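Local atomic coordinates of extracellular solute-binding protein family 1 (Pseudothermotoga lettingae, PDB entry 5CI5), a protein that probably serves an ABC transporter as its extracellular solute-binding component and holds alpha-D-tagatopyranose in its ligand pocket. Residues A84-W89 with W134-R139; G88-F93 with G300-I305; A113-N118 with Y130-Y135; P117-T122 with S296-W301. All blocks are in the same frame, centred on the assembly; numbering follows the deposited sequence.

How the contacts relate
All four contacts gather on the mixed sheet beside the tagatopyranose pocket, where strand 298-304 runs antiparallel between strands 81-85 and 128-138. Contact 1 brings the two strands flanking 298-304 to the sugar. Its centre lies about 6 Å from that of contact 4, 8 Å from contact 2 and 10 Å from contact 3. Contacts 2 and 4 use overlapping parts of strand 298-304 and share Gly300 and Trp301, with centres about 11 Å apart. Contact 3 packs the chain at 113-118 on strand 128-138, and contact 4 takes the same chain onward to strand 298-304. Trp301 O, 2.8 Å from Trp134 N, joins contacts 2 and 4 to contacts 1 and 3.

Contact 1: residues A84-W89 with W134-R139; sequences ADLGGW and WYTDCR. With T6T (alpha-D-tagatopyranose), chain C.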
# COMPACT_ATOMS: atom_id res chain seq x y z
N ALA A 84 -9.17 5.23 -5.03
CA ALA A 84 -9.39 5.22 -3.59
C ALA A 84 -8.64 4.02 -3.02
O ALA A 84 -8.71 2.90 -3.56
CB ALA A 84 -10.86 5.16 -3.23
N ASP A 85 -7.90 4.25 -1.96
CA ASP A 85 -7.07 3.21 -1.31
C ASP A 85 -7.94 2.05 -0.79
O ASP A 85 -8.96 2.26 -0.15
CB ASP A 85 -6.26 3.87 -0.19
CG ASP A 85 -5.06 3.09 0.22
OD1 ASP A 85 -5.12 1.83 0.29
OD2 ASP A 85 -4.03 3.75 0.49
N LEU A 86 -7.53 0.82 -1.08
CA LEU A 86 -8.19 -0.34 -0.51
C LEU A 86 -8.09 -0.37 1.02
O LEU A 86 -8.86 -1.09 1.68
CB LEU A 86 -7.62 -1.62 -1.11
CG LEU A 86 -7.84 -1.82 -2.62
CD1 LEU A 86 -7.34 -3.22 -2.99
CD2 LEU A 86 -9.29 -1.63 -3.04
N GLY A 87 -7.18 0.41 1.58
CA GLY A 87 -7.02 0.50 3.02
C GLY A 87 -8.00 1.45 3.68
O GLY A 87 -7.62 2.49 4.22
N GLY A 88 -9.27 1.07 3.64
CA GLY A 88 -10.30 1.72 4.44
C GLY A 88 -11.00 2.92 3.84
O GLY A 88 -11.98 3.43 4.43
N TRP A 89 -10.52 3.45 2.72
CA TRP A 89 -11.16 4.67 2.22
C TRP A 89 -12.58 4.41 1.72
O TRP A 89 -13.44 5.27 1.88
CB TRP A 89 -10.38 5.31 1.08
CG TRP A 89 -8.97 5.77 1.39
CD1 TRP A 89 -8.18 5.44 2.47
CD2 TRP A 89 -8.19 6.65 0.58
NE1 TRP A 89 -6.96 6.04 2.35
CE2 TRP A 89 -6.94 6.80 1.21
CE3 TRP A 89 -8.44 7.33 -0.61
CZ2 TRP A 89 -5.93 7.59 0.67
CZ3 TRP A 89 -7.43 8.11 -1.15
CH2 TRP A 89 -6.20 8.24 -0.50
N TRP A 134 -8.67 -2.07 -8.77
CA TRP A 134 -7.94 -1.95 -10.04
C TRP A 134 -6.52 -2.55 -9.97
O TRP A 134 -6.11 -3.29 -10.86
CB TRP A 134 -7.87 -0.49 -10.49
CG TRP A 134 -7.21 -0.38 -11.83
CD1 TRP A 134 -7.79 -0.66 -13.05
CD2 TRP A 134 -5.84 -0.05 -12.11
NE1 TRP A 134 -6.86 -0.49 -14.06
CE2 TRP A 134 -5.66 -0.12 -13.51
CE3 TRP A 134 -4.74 0.33 -11.31
CZ2 TRP A 134 -4.44 0.14 -14.14
CZ3 TRP A 134 -3.52 0.59 -11.94
CH2 TRP A 134 -3.39 0.50 -13.35
N TYR A 135 -5.73 -2.19 -8.94
CA TYR A 135 -4.51 -2.95 -8.67
C TYR A 135 -4.44 -3.29 -7.21
O TYR A 135 -5.10 -2.67 -6.37
CB TYR A 135 -3.24 -2.21 -9.13
CG TYR A 135 -2.52 -1.26 -8.17
CD1 TYR A 135 -1.76 -1.75 -7.12
CD2 TYR A 135 -2.51 0.11 -8.40
CE1 TYR A 135 -1.04 -0.89 -6.30
CE2 TYR A 135 -1.78 0.98 -7.60
CZ TYR A 135 -1.05 0.47 -6.56
OH TYR A 135 -0.33 1.38 -5.80
N THR A 136 -3.69 -4.34 -6.93
CA THR A 136 -3.50 -4.77 -5.56
C THR A 136 -2.02 -5.11 -5.32
O THR A 136 -1.16 -4.96 -6.21
CB THR A 136 -4.43 -5.97 -5.25
OG1 THR A 136 -4.41 -6.25 -3.84
CG2 THR A 136 -4.07 -7.23 -6.04
N ASP A 137 -1.74 -5.51 -4.09
CA ASP A 137 -0.40 -5.81 -3.64
C ASP A 137 -0.45 -6.47 -2.27
O ASP A 137 -1.51 -6.55 -1.64
CB ASP A 137 0.46 -4.52 -3.58
CG ASP A 137 -0.08 -3.48 -2.56
OD1 ASP A 137 -0.28 -3.86 -1.39
OD2 ASP A 137 -0.29 -2.29 -2.93
N CYS A 138 0.70 -6.95 -1.82
CA CYS A 138 0.87 -7.24 -0.40
C CYS A 138 2.27 -6.78 -0.06
O CYS A 138 3.09 -6.52 -0.96
CB CYS A 138 0.65 -8.72 -0.06
SG CYS A 138 1.78 -9.88 -0.81
N ARG A 139 2.53 -6.61 1.22
CA ARG A 139 3.81 -6.03 1.64
C ARG A 139 4.79 -7.08 2.09
O ARG A 139 4.45 -8.07 2.76
CB ARG A 139 3.59 -4.98 2.73
CG ARG A 139 3.46 -3.58 2.15
CD ARG A 139 2.98 -2.52 3.12
NE ARG A 139 3.23 -1.19 2.55
CZ ARG A 139 2.46 -0.59 1.65
NH1 ARG A 139 1.34 -1.18 1.23
NH2 ARG A 139 2.80 0.61 1.18
O3 T6T C . -0.49 -0.62 -0.83
C3 T6T C . -0.96 0.57 -1.45
C4 T6T C . -1.93 1.27 -0.49
O4 T6T C . -2.96 0.36 -0.09
C5 T6T C . -1.14 1.75 0.71
O5 T6T C . -2.00 2.42 1.63
C6 T6T C . 0.00 2.66 0.26
O6 T6T C . 0.86 1.93 -0.62
C2 T6T C . 0.20 1.45 -1.79
O2 T6T C . -0.26 2.56 -2.57
C1 T6T C . 1.26 0.69 -2.62
O1 T6T C . 0.75 0.10 -3.76
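Leu86 meets Tyr135 and Thr136 lightly: its CD1 methyl stops 4.1 Å from Tyr135 O, with Thr136 OG1 only slightly farther. This loose side reflects the fold, that of a type 2 periplasmic binding protein, because strand 298-304 lies between strands 81-85 and 128-138 and Gly299 O takes the hydrogen bond of Thr136 OG1. The tight side is built through the sugar. Asp85, with CG anti to the backbone N (chi1 -159°), spreads its carboxylate across two neighbouring hydroxyls, accepting from T6T O4 at OD1 (2.6 Å) and from T6T O5 at OD2 (2.7 Å). From the other strand, Asp137 OD2 takes two donors, T6T O1 and T6T O3, each 2.7 Å away, while Tyr135 OH lies 2.6 Å from T6T O1, which sits at the edge of the phenol ring and near its plane. Arg139 reaches in on a chain extended from CG to NE. Its NH1 donates to T6T O3 (2.8 Å) and its NH2 to T6T O6, and a salt bridge from NH2 to Glu247 probably helps to fix the guanidinium. Replacing Asp85 with alanine would probably deprive T6T O4 and T6T O5 of this carboxylate and free the turn that follows. That turn is an Asx turn: the donor Gly87 N stands 2.8 Å from Asp85 OD1 and meets it from above the carboxylate, 38° out of its plane, while Asp85 CB rests over the centre of the Trp89 ring.

Contact 2: residues G88-F93 with G300-I305; sequences GWVPTF and GWALVI. With T6T (alpha-D-tagatopyranose), chain C.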
# COMPACT_ATOMS: atom_id res chain seq x y z
N GLY A 88 -9.27 1.07 3.64
CA GLY A 88 -10.30 1.72 4.44
C GLY A 88 -11.00 2.92 3.84
O GLY A 88 -11.98 3.43 4.43
N TRP A 89 -10.52 3.45 2.72
CA TRP A 89 -11.16 4.67 2.22
C TRP A 89 -12.58 4.41 1.72
O TRP A 89 -13.44 5.27 1.88
CB TRP A 89 -10.38 5.31 1.08
CG TRP A 89 -8.97 5.77 1.39
CD1 TRP A 89 -8.18 5.44 2.47
CD2 TRP A 89 -8.19 6.65 0.58
NE1 TRP A 89 -6.96 6.04 2.35
CE2 TRP A 89 -6.94 6.80 1.21
CE3 TRP A 89 -8.44 7.33 -0.61
CZ2 TRP A 89 -5.93 7.59 0.67
CZ3 TRP A 89 -7.43 8.11 -1.15
CH2 TRP A 89 -6.20 8.24 -0.50
N VAL A 90 -12.82 3.28 1.07
CA VAL A 90 -14.13 3.09 0.45
C VAL A 90 -15.23 2.99 1.53
O VAL A 90 -16.25 3.69 1.45
CB VAL A 90 -14.10 1.88 -0.51
CG1 VAL A 90 -15.48 1.57 -1.01
CG2 VAL A 90 -13.21 2.24 -1.68
N PRO A 91 -15.02 2.20 2.58
CA PRO A 91 -16.02 2.25 3.67
C PRO A 91 -16.21 3.61 4.31
O PRO A 91 -17.35 4.00 4.61
CB PRO A 91 -15.45 1.24 4.69
CG PRO A 91 -14.70 0.28 3.84
CD PRO A 91 -14.05 1.12 2.78
N THR A 92 -15.12 4.36 4.49
CA THR A 92 -15.20 5.70 5.05
C THR A 92 -16.10 6.60 4.17
O THR A 92 -17.02 7.27 4.67
CB THR A 92 -13.81 6.33 5.18
OG1 THR A 92 -13.02 5.51 6.04
CG2 THR A 92 -13.87 7.72 5.74
N PHE A 93 -15.83 6.61 2.87
CA PHE A 93 -16.60 7.50 1.98
C PHE A 93 -18.03 7.01 1.79
O PHE A 93 -18.96 7.83 1.72
CB PHE A 93 -15.94 7.63 0.60
CG PHE A 93 -14.51 8.13 0.62
CD1 PHE A 93 -14.01 8.90 1.66
CD2 PHE A 93 -13.67 7.81 -0.43
CE1 PHE A 93 -12.68 9.32 1.64
CE2 PHE A 93 -12.36 8.24 -0.47
CZ PHE A 93 -11.87 9.01 0.58
N GLY A 300 -3.62 -1.78 -2.13
CA GLY A 300 -4.02 -1.53 -3.50
C GLY A 300 -4.94 -0.33 -3.62
O GLY A 300 -5.11 0.44 -2.65
N TRP A 301 -5.55 -0.20 -4.80
CA TRP A 301 -6.44 0.92 -5.12
C TRP A 301 -7.66 0.44 -5.88
O TRP A 301 -7.56 -0.46 -6.71
CB TRP A 301 -5.72 1.99 -5.94
CG TRP A 301 -4.62 2.59 -5.14
CD1 TRP A 301 -3.40 2.05 -4.92
CD2 TRP A 301 -4.67 3.80 -4.38
NE1 TRP A 301 -2.68 2.84 -4.06
CE2 TRP A 301 -3.44 3.92 -3.72
CE3 TRP A 301 -5.65 4.79 -4.18
CZ2 TRP A 301 -3.13 5.01 -2.90
CZ3 TRP A 301 -5.34 5.86 -3.36
CH2 TRP A 301 -4.10 5.95 -2.71
N ALA A 302 -8.81 1.03 -5.55
CA ALA A 302 -10.07 0.83 -6.26
C ALA A 302 -10.45 2.08 -7.04
O ALA A 302 -9.99 3.18 -6.74
CB ALA A 302 -11.20 0.47 -5.29
N LEU A 303 -11.29 1.87 -8.04
CA LEU A 303 -11.94 2.94 -8.78
C LEU A 303 -13.33 3.15 -8.18
O LEU A 303 -14.10 2.21 -8.03
CB LEU A 303 -12.04 2.61 -10.27
CG LEU A 303 -10.72 2.24 -10.92
CD1 LEU A 303 -10.96 1.68 -12.32
CD2 LEU A 303 -9.82 3.45 -10.98
N VAL A 304 -13.63 4.40 -7.83
CA VAL A 304 -14.93 4.75 -7.23
C VAL A 304 -15.57 5.89 -8.03
O VAL A 304 -14.88 6.65 -8.67
CB VAL A 304 -14.83 5.15 -5.74
CG1 VAL A 304 -14.11 4.06 -4.96
CG2 VAL A 304 -14.14 6.50 -5.55
N ILE A 305 -16.89 5.96 -7.96
CA ILE A 305 -17.68 6.98 -8.65
C ILE A 305 -18.42 7.80 -7.62
O ILE A 305 -19.27 7.26 -6.92
CB ILE A 305 -18.69 6.33 -9.62
CG1 ILE A 305 -17.94 5.54 -10.70
CG2 ILE A 305 -19.60 7.39 -10.24
CD1 ILE A 305 -18.84 4.69 -11.54
O3 T6T C . -0.49 -0.62 -0.83
C3 T6T C . -0.96 0.57 -1.45
C4 T6T C . -1.93 1.27 -0.49
O4 T6T C . -2.96 0.36 -0.09
C5 T6T C . -1.14 1.75 0.71
O5 T6T C . -2.00 2.42 1.63
C6 T6T C . 0.00 2.66 0.26
O6 T6T C . 0.86 1.93 -0.62
C2 T6T C . 0.20 1.45 -1.79
O2 T6T C . -0.26 2.56 -2.57
C1 T6T C . 1.26 0.69 -2.62
O1 T6T C . 0.75 0.10 -3.76
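Trp301 turns the edge of its six-membered ring toward the face of the Trp89 six-membered ring, a T-shaped pair with centroids 5.2 Å apart and planes at 83°. Trp89 CZ3 and Trp301 CZ3 approach to 3.8 Å. At another part of its rim the Trp301 indole serves the sugar: NE1 donates nearly straight to T6T O2 (2.9 Å, 160°), which lies in the ring plane. Gly300 N gives a second bond, to T6T O4 at 3.0 Å. Farther along, Val90 CG2, set anti to the carbonyl carbon by chi1 of 173°, meets Val304 CG1 at 3.9 Å as the side chains pass alongside, pointing opposite ways; Ala302 CB lies 4.5 Å from Val90 CG2. Thus the first turn of helix 89-95 packs on strand 298-304 of the pocket-bearing sheet of this binding-protein fold. A leucine in place of Trp301 would probably leave T6T O2 without its indole donor and the Trp89 face without the Trp301 edge. In the next shell, Tyr66 meets Trp89 edge-to-face. Gly88, the helix N-cap, has its O hydrogen-bonded to Thr92 N and, at 2.8 Å, to Thr92 OG1, from opposite faces; Pro374 O is a second partner of that hydroxyl.

Contact 3: residues A113-N118 with Y130-Y135; sequences AQIWPN and YGLPWY. With T6T (alpha-D-tagatopyranose), chain C.
Ile115 and Pro133 carry the apolar part of this contact. The branch methyl CG2 of Ile115 touches the ring carbon CG of Pro133 at 4.1 Å, while CD1, at the end of the longer branch, lies 4.2 Å from Leu132 CD1. The first torsion divides the work: with chi1 at -57°, CG2 is anti to the backbone N and serves the proline, and CG1 lies beside that N and carries CD1 on to the leucine. All three residues are buried, and Trp120 adds its indole against both Ile115 and Pro133.

Methyl and carbonyl also meet, since Ile115 CD1 comes within 4.1 Å of Pro133 O. That oxygen has its polar partner elsewhere, accepting from Thr341 OG1, so the isoleucine packs beside a carbonyl that is already engaged.

On the strand, Trp134 and Tyr135 both face Trp301, which makes a classic beta bulge in the sheet of this solute-binding fold. Trp134 shows it in its backbone, with psi at -49° where an extended strand residue would have a large positive value. The bulge lies just after the proline that meets Ile115.

The aromatic contacts lie beside the bulge. Trp134, whose CB points away from residues 113-118, extends among Trp40, Trp328 and Trp331, with its NE1 bonded to Leu322 O. Tyr135 heads for the sugar, and its ring receives Trp134 CE3 at the edge, in plane, 3.7 Å from Tyr135 CD2.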
# COMPACT_ATOMS: atom_id res chain seq x y z
N ALA A 113 -16.11 -11.92 -11.50
CA ALA A 113 -15.67 -13.21 -10.97
C ALA A 113 -14.16 -13.42 -11.07
O ALA A 113 -13.63 -14.37 -10.48
CB ALA A 113 -16.39 -14.34 -11.69
N GLN A 114 -13.47 -12.56 -11.81
CA GLN A 114 -12.00 -12.61 -11.91
C GLN A 114 -11.28 -11.79 -10.83
O GLN A 114 -10.09 -11.97 -10.63
CB GLN A 114 -11.54 -12.16 -13.29
CG GLN A 114 -11.84 -13.21 -14.39
CD GLN A 114 -11.22 -14.54 -14.07
OE1 GLN A 114 -10.03 -14.62 -13.79
NE2 GLN A 114 -12.04 -15.60 -14.06
N ILE A 115 -11.98 -10.91 -10.11
CA ILE A 115 -11.30 -10.11 -9.07
C ILE A 115 -10.96 -11.04 -7.92
O ILE A 115 -11.82 -11.86 -7.51
CB ILE A 115 -12.22 -8.93 -8.60
CG1 ILE A 115 -12.60 -8.07 -9.81
CG2 ILE A 115 -11.58 -8.11 -7.47
CD1 ILE A 115 -11.43 -7.42 -10.50
N TRP A 116 -9.72 -10.98 -7.42
CA TRP A 116 -9.35 -11.77 -6.26
C TRP A 116 -10.37 -11.56 -5.13
O TRP A 116 -10.64 -10.44 -4.75
CB TRP A 116 -7.96 -11.42 -5.76
CG TRP A 116 -6.84 -11.69 -6.70
CD1 TRP A 116 -6.17 -10.77 -7.44
CD2 TRP A 116 -6.24 -12.96 -6.98
NE1 TRP A 116 -5.19 -11.40 -8.18
CE2 TRP A 116 -5.21 -12.74 -7.91
CE3 TRP A 116 -6.47 -14.27 -6.54
CZ2 TRP A 116 -4.40 -13.77 -8.40
CZ3 TRP A 116 -5.67 -15.31 -7.04
CH2 TRP A 116 -4.66 -15.04 -7.96
N PRO A 117 -10.92 -12.64 -4.58
CA PRO A 117 -12.07 -12.45 -3.69
C PRO A 117 -11.78 -11.77 -2.37
O PRO A 117 -12.73 -11.23 -1.78
CB PRO A 117 -12.57 -13.87 -3.44
CG PRO A 117 -11.91 -14.73 -4.37
CD PRO A 117 -10.68 -14.06 -4.89
N ASN A 118 -10.54 -11.83 -1.89
CA ASN A 118 -10.21 -11.18 -0.65
C ASN A 118 -10.24 -9.69 -0.80
O ASN A 118 -10.19 -8.96 0.18
CB ASN A 118 -8.84 -11.65 -0.13
CG ASN A 118 -7.71 -11.46 -1.14
OD1 ASN A 118 -7.88 -11.64 -2.36
ND2 ASN A 118 -6.53 -11.13 -0.62
N TYR A 130 -18.85 -0.58 -3.31
CA TYR A 130 -18.75 0.82 -3.72
C TYR A 130 -17.45 1.15 -4.45
O TYR A 130 -17.14 2.33 -4.66
CB TYR A 130 -18.86 1.72 -2.49
CG TYR A 130 -20.27 1.87 -1.94
CD1 TYR A 130 -20.71 1.08 -0.89
CD2 TYR A 130 -21.15 2.80 -2.47
CE1 TYR A 130 -21.99 1.21 -0.38
CE2 TYR A 130 -22.43 2.94 -1.97
CZ TYR A 130 -22.84 2.14 -0.92
OH TYR A 130 -24.12 2.30 -0.42
N GLY A 131 -16.67 0.13 -4.80
CA GLY A 131 -15.48 0.33 -5.60
C GLY A 131 -15.10 -0.88 -6.41
O GLY A 131 -15.51 -2.02 -6.10
N LEU A 132 -14.32 -0.64 -7.46
CA LEU A 132 -13.81 -1.71 -8.32
C LEU A 132 -12.30 -1.78 -8.12
O LEU A 132 -11.59 -0.90 -8.58
CB LEU A 132 -14.13 -1.45 -9.79
CG LEU A 132 -13.51 -2.43 -10.79
CD1 LEU A 132 -13.73 -3.89 -10.38
CD2 LEU A 132 -14.06 -2.13 -12.18
N PRO A 133 -11.80 -2.81 -7.41
CA PRO A 133 -10.34 -2.93 -7.24
C PRO A 133 -9.64 -2.95 -8.59
O PRO A 133 -9.99 -3.77 -9.44
CB PRO A 133 -10.18 -4.26 -6.48
CG PRO A 133 -11.47 -4.37 -5.72
CD PRO A 133 -12.51 -3.90 -6.71
N TRP A 134 -8.67 -2.07 -8.77
CA TRP A 134 -7.94 -1.95 -10.04
C TRP A 134 -6.52 -2.55 -9.97
O TRP A 134 -6.11 -3.29 -10.86
CB TRP A 134 -7.87 -0.49 -10.49
CG TRP A 134 -7.21 -0.38 -11.83
CD1 TRP A 134 -7.79 -0.66 -13.05
CD2 TRP A 134 -5.84 -0.05 -12.11
NE1 TRP A 134 -6.86 -0.49 -14.06
CE2 TRP A 134 -5.66 -0.12 -13.51
CE3 TRP A 134 -4.74 0.33 -11.31
CZ2 TRP A 134 -4.44 0.14 -14.14
CZ3 TRP A 134 -3.52 0.59 -11.94
CH2 TRP A 134 -3.39 0.50 -13.35
N TYR A 135 -5.73 -2.19 -8.94
CA TYR A 135 -4.51 -2.95 -8.67
C TYR A 135 -4.44 -3.29 -7.21
O TYR A 135 -5.10 -2.67 -6.37
CB TYR A 135 -3.24 -2.21 -9.13
CG TYR A 135 -2.52 -1.26 -8.17
CD1 TYR A 135 -1.76 -1.75 -7.12
CD2 TYR A 135 -2.51 0.11 -8.40
CE1 TYR A 135 -1.04 -0.89 -6.30
CE2 TYR A 135 -1.78 0.98 -7.60
CZ TYR A 135 -1.05 0.47 -6.56
OH TYR A 135 -0.33 1.38 -5.80
O3 T6T C . -0.49 -0.62 -0.83
C3 T6T C . -0.96 0.57 -1.45
C4 T6T C . -1.93 1.27 -0.49
O4 T6T C . -2.96 0.36 -0.09
C5 T6T C . -1.14 1.75 0.71
O5 T6T C . -2.00 2.42 1.63
C6 T6T C . 0.00 2.66 0.26
O6 T6T C . 0.86 1.93 -0.62
C2 T6T C . 0.20 1.45 -1.79
O2 T6T C . -0.26 2.56 -2.57
C1 T6T C . 1.26 0.69 -2.62
O1 T6T C . 0.75 0.10 -3.76

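Contact 4: residues P117-T122 with S296-W301; sequences PNLWPT and SVLGGW. With T6T (alpha-D-tagatopyranose), chain C.
Leu298 alone supplies the strand's side-chain contacts here, and one of its three partners is an amide: Asn118 ND2 lies 3.9 Å from Leu298 CD1, a polar nitrogen set against a methyl. The same CD1 is 3.9 Å from Leu119 CD2, whereas the other methyl, Leu298 CD2, takes Thr122 CG2 at 4.0 Å. The leucine fork is thus divided among three side chains, with Thr122 crossing it at about a right angle. Leu298 CG is anti to its backbone N (chi1 -180°), which carries both methyls out toward residues 117-122.

Residues 117-122 coil like a helix but lack its repeating bond pattern. Turn-like bonds close the segment at Pro117 O, which accepts from Trp120 N, and at Leu119 O, which accepts from Thr122 N (3.1 Å) and from Thr122 OG1 (2.7 Å), the hydroxyl lying in the carbonyl plane, on a lone pair. These two hydrogen bonds probably hold the threonine side chain with its CG2 directed at Leu298.

The turn packs on the strand that lines the sugar pocket of this type 2 periplasmic binding-protein fold. Gly299 CA approaches T6T O4 to 3.5 Å, and a CB there would come within 2.3 Å of T6T O3. Leu298 O accepts from Arg370, itself a pocket residue. Along the chain the turn follows helix 103-108 and precedes strand 124-125; Leu119 and Leu298 both touch Thr136 of strand 128-138, and Val297 packs on helix 190-202.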
# COMPACT_ATOMS: atom_id res chain seq x y z
N PRO A 117 -10.92 -12.64 -4.58
CA PRO A 117 -12.07 -12.45 -3.69
C PRO A 117 -11.78 -11.77 -2.37
O PRO A 117 -12.73 -11.23 -1.78
CB PRO A 117 -12.57 -13.87 -3.44
CG PRO A 117 -11.91 -14.73 -4.37
CD PRO A 117 -10.68 -14.06 -4.89
N ASN A 118 -10.54 -11.83 -1.89
CA ASN A 118 -10.21 -11.18 -0.65
C ASN A 118 -10.24 -9.69 -0.80
O ASN A 118 -10.19 -8.96 0.18
CB ASN A 118 -8.84 -11.65 -0.13
CG ASN A 118 -7.71 -11.46 -1.14
OD1 ASN A 118 -7.88 -11.64 -2.36
ND2 ASN A 118 -6.53 -11.13 -0.62
N LEU A 119 -10.37 -9.20 -2.04
CA LEU A 119 -10.44 -7.76 -2.24
C LEU A 119 -11.86 -7.21 -2.03
O LEU A 119 -12.02 -6.02 -1.77
CB LEU A 119 -9.94 -7.38 -3.65
CG LEU A 119 -8.49 -7.83 -3.93
CD1 LEU A 119 -8.06 -7.47 -5.36
CD2 LEU A 119 -7.52 -7.22 -2.89
N TRP A 120 -12.90 -8.03 -2.18
CA TRP A 120 -14.24 -7.44 -2.12
C TRP A 120 -14.56 -6.84 -0.75
O TRP A 120 -15.13 -5.77 -0.70
CB TRP A 120 -15.31 -8.45 -2.52
CG TRP A 120 -15.28 -8.76 -3.98
CD1 TRP A 120 -15.19 -10.00 -4.56
CD2 TRP A 120 -15.34 -7.82 -5.07
NE1 TRP A 120 -15.20 -9.89 -5.93
CE2 TRP A 120 -15.27 -8.56 -6.27
CE3 TRP A 120 -15.43 -6.43 -5.14
CZ2 TRP A 120 -15.31 -7.95 -7.53
CZ3 TRP A 120 -15.47 -5.83 -6.39
CH2 TRP A 120 -15.42 -6.59 -7.57
N PRO A 121 -14.13 -7.48 0.36
CA PRO A 121 -14.44 -6.85 1.65
C PRO A 121 -13.85 -5.45 1.82
O PRO A 121 -14.40 -4.63 2.58
CB PRO A 121 -13.86 -7.85 2.67
CG PRO A 121 -13.94 -9.15 1.97
CD PRO A 121 -13.60 -8.85 0.55
N THR A 122 -12.74 -5.15 1.13
CA THR A 122 -12.08 -3.86 1.27
C THR A 122 -12.85 -2.70 0.66
O THR A 122 -12.55 -1.53 0.98
CB THR A 122 -10.66 -3.86 0.63
OG1 THR A 122 -10.76 -3.80 -0.80
CG2 THR A 122 -9.86 -5.10 1.04
N SER A 296 1.95 -10.33 6.44
CA SER A 296 1.92 -9.41 5.33
C SER A 296 0.64 -8.62 5.48
O SER A 296 -0.31 -9.09 6.10
CB SER A 296 1.98 -10.15 3.99
OG SER A 296 1.96 -9.26 2.88
N VAL A 297 0.64 -7.40 4.94
CA VAL A 297 -0.55 -6.55 4.91
C VAL A 297 -0.97 -6.33 3.45
O VAL A 297 -0.13 -6.12 2.57
CB VAL A 297 -0.31 -5.17 5.61
CG1 VAL A 297 -1.54 -4.28 5.54
CG2 VAL A 297 0.09 -5.38 7.08
N LEU A 298 -2.28 -6.38 3.23
CA LEU A 298 -2.93 -6.23 1.94
C LEU A 298 -3.05 -4.75 1.57
O LEU A 298 -3.36 -3.90 2.43
CB LEU A 298 -4.32 -6.85 2.02
CG LEU A 298 -5.23 -6.85 0.80
CD1 LEU A 298 -4.63 -7.72 -0.29
CD2 LEU A 298 -6.61 -7.37 1.20
N GLY A 299 -2.86 -4.44 0.30
CA GLY A 299 -3.07 -3.09 -0.19
C GLY A 299 -3.51 -3.02 -1.64
O GLY A 299 -3.76 -4.03 -2.30
N GLY A 300 -3.62 -1.78 -2.13
CA GLY A 300 -4.02 -1.53 -3.50
C GLY A 300 -4.94 -0.33 -3.62
O GLY A 300 -5.11 0.44 -2.65
N TRP A 301 -5.55 -0.20 -4.80
CA TRP A 301 -6.44 0.92 -5.12
C TRP A 301 -7.66 0.44 -5.88
O TRP A 301 -7.56 -0.46 -6.71
CB TRP A 301 -5.72 1.99 -5.94
CG TRP A 301 -4.62 2.59 -5.14
CD1 TRP A 301 -3.40 2.05 -4.92
CD2 TRP A 301 -4.67 3.80 -4.38
NE1 TRP A 301 -2.68 2.84 -4.06
CE2 TRP A 301 -3.44 3.92 -3.72
CE3 TRP A 301 -5.65 4.79 -4.18
CZ2 TRP A 301 -3.13 5.01 -2.90
CZ3 TRP A 301 -5.34 5.86 -3.36
CH2 TRP A 301 -4.10 5.95 -2.71
O3 T6T C . -0.49 -0.62 -0.83
C3 T6T C . -0.96 0.57 -1.45
C4 T6T C . -1.93 1.27 -0.49
O4 T6T C . -2.96 0.36 -0.09
C5 T6T C . -1.14 1.75 0.71
O5 T6T C . -2.00 2.42 1.63
C6 T6T C . 0.00 2.66 0.26
O6 T6T C . 0.86 1.93 -0.62
C2 T6T C . 0.20 1.45 -1.79
O2 T6T C . -0.26 2.56 -2.57
C1 T6T C . 1.26 0.69 -2.62
O1 T6T C . 0.75 0.10 -3.76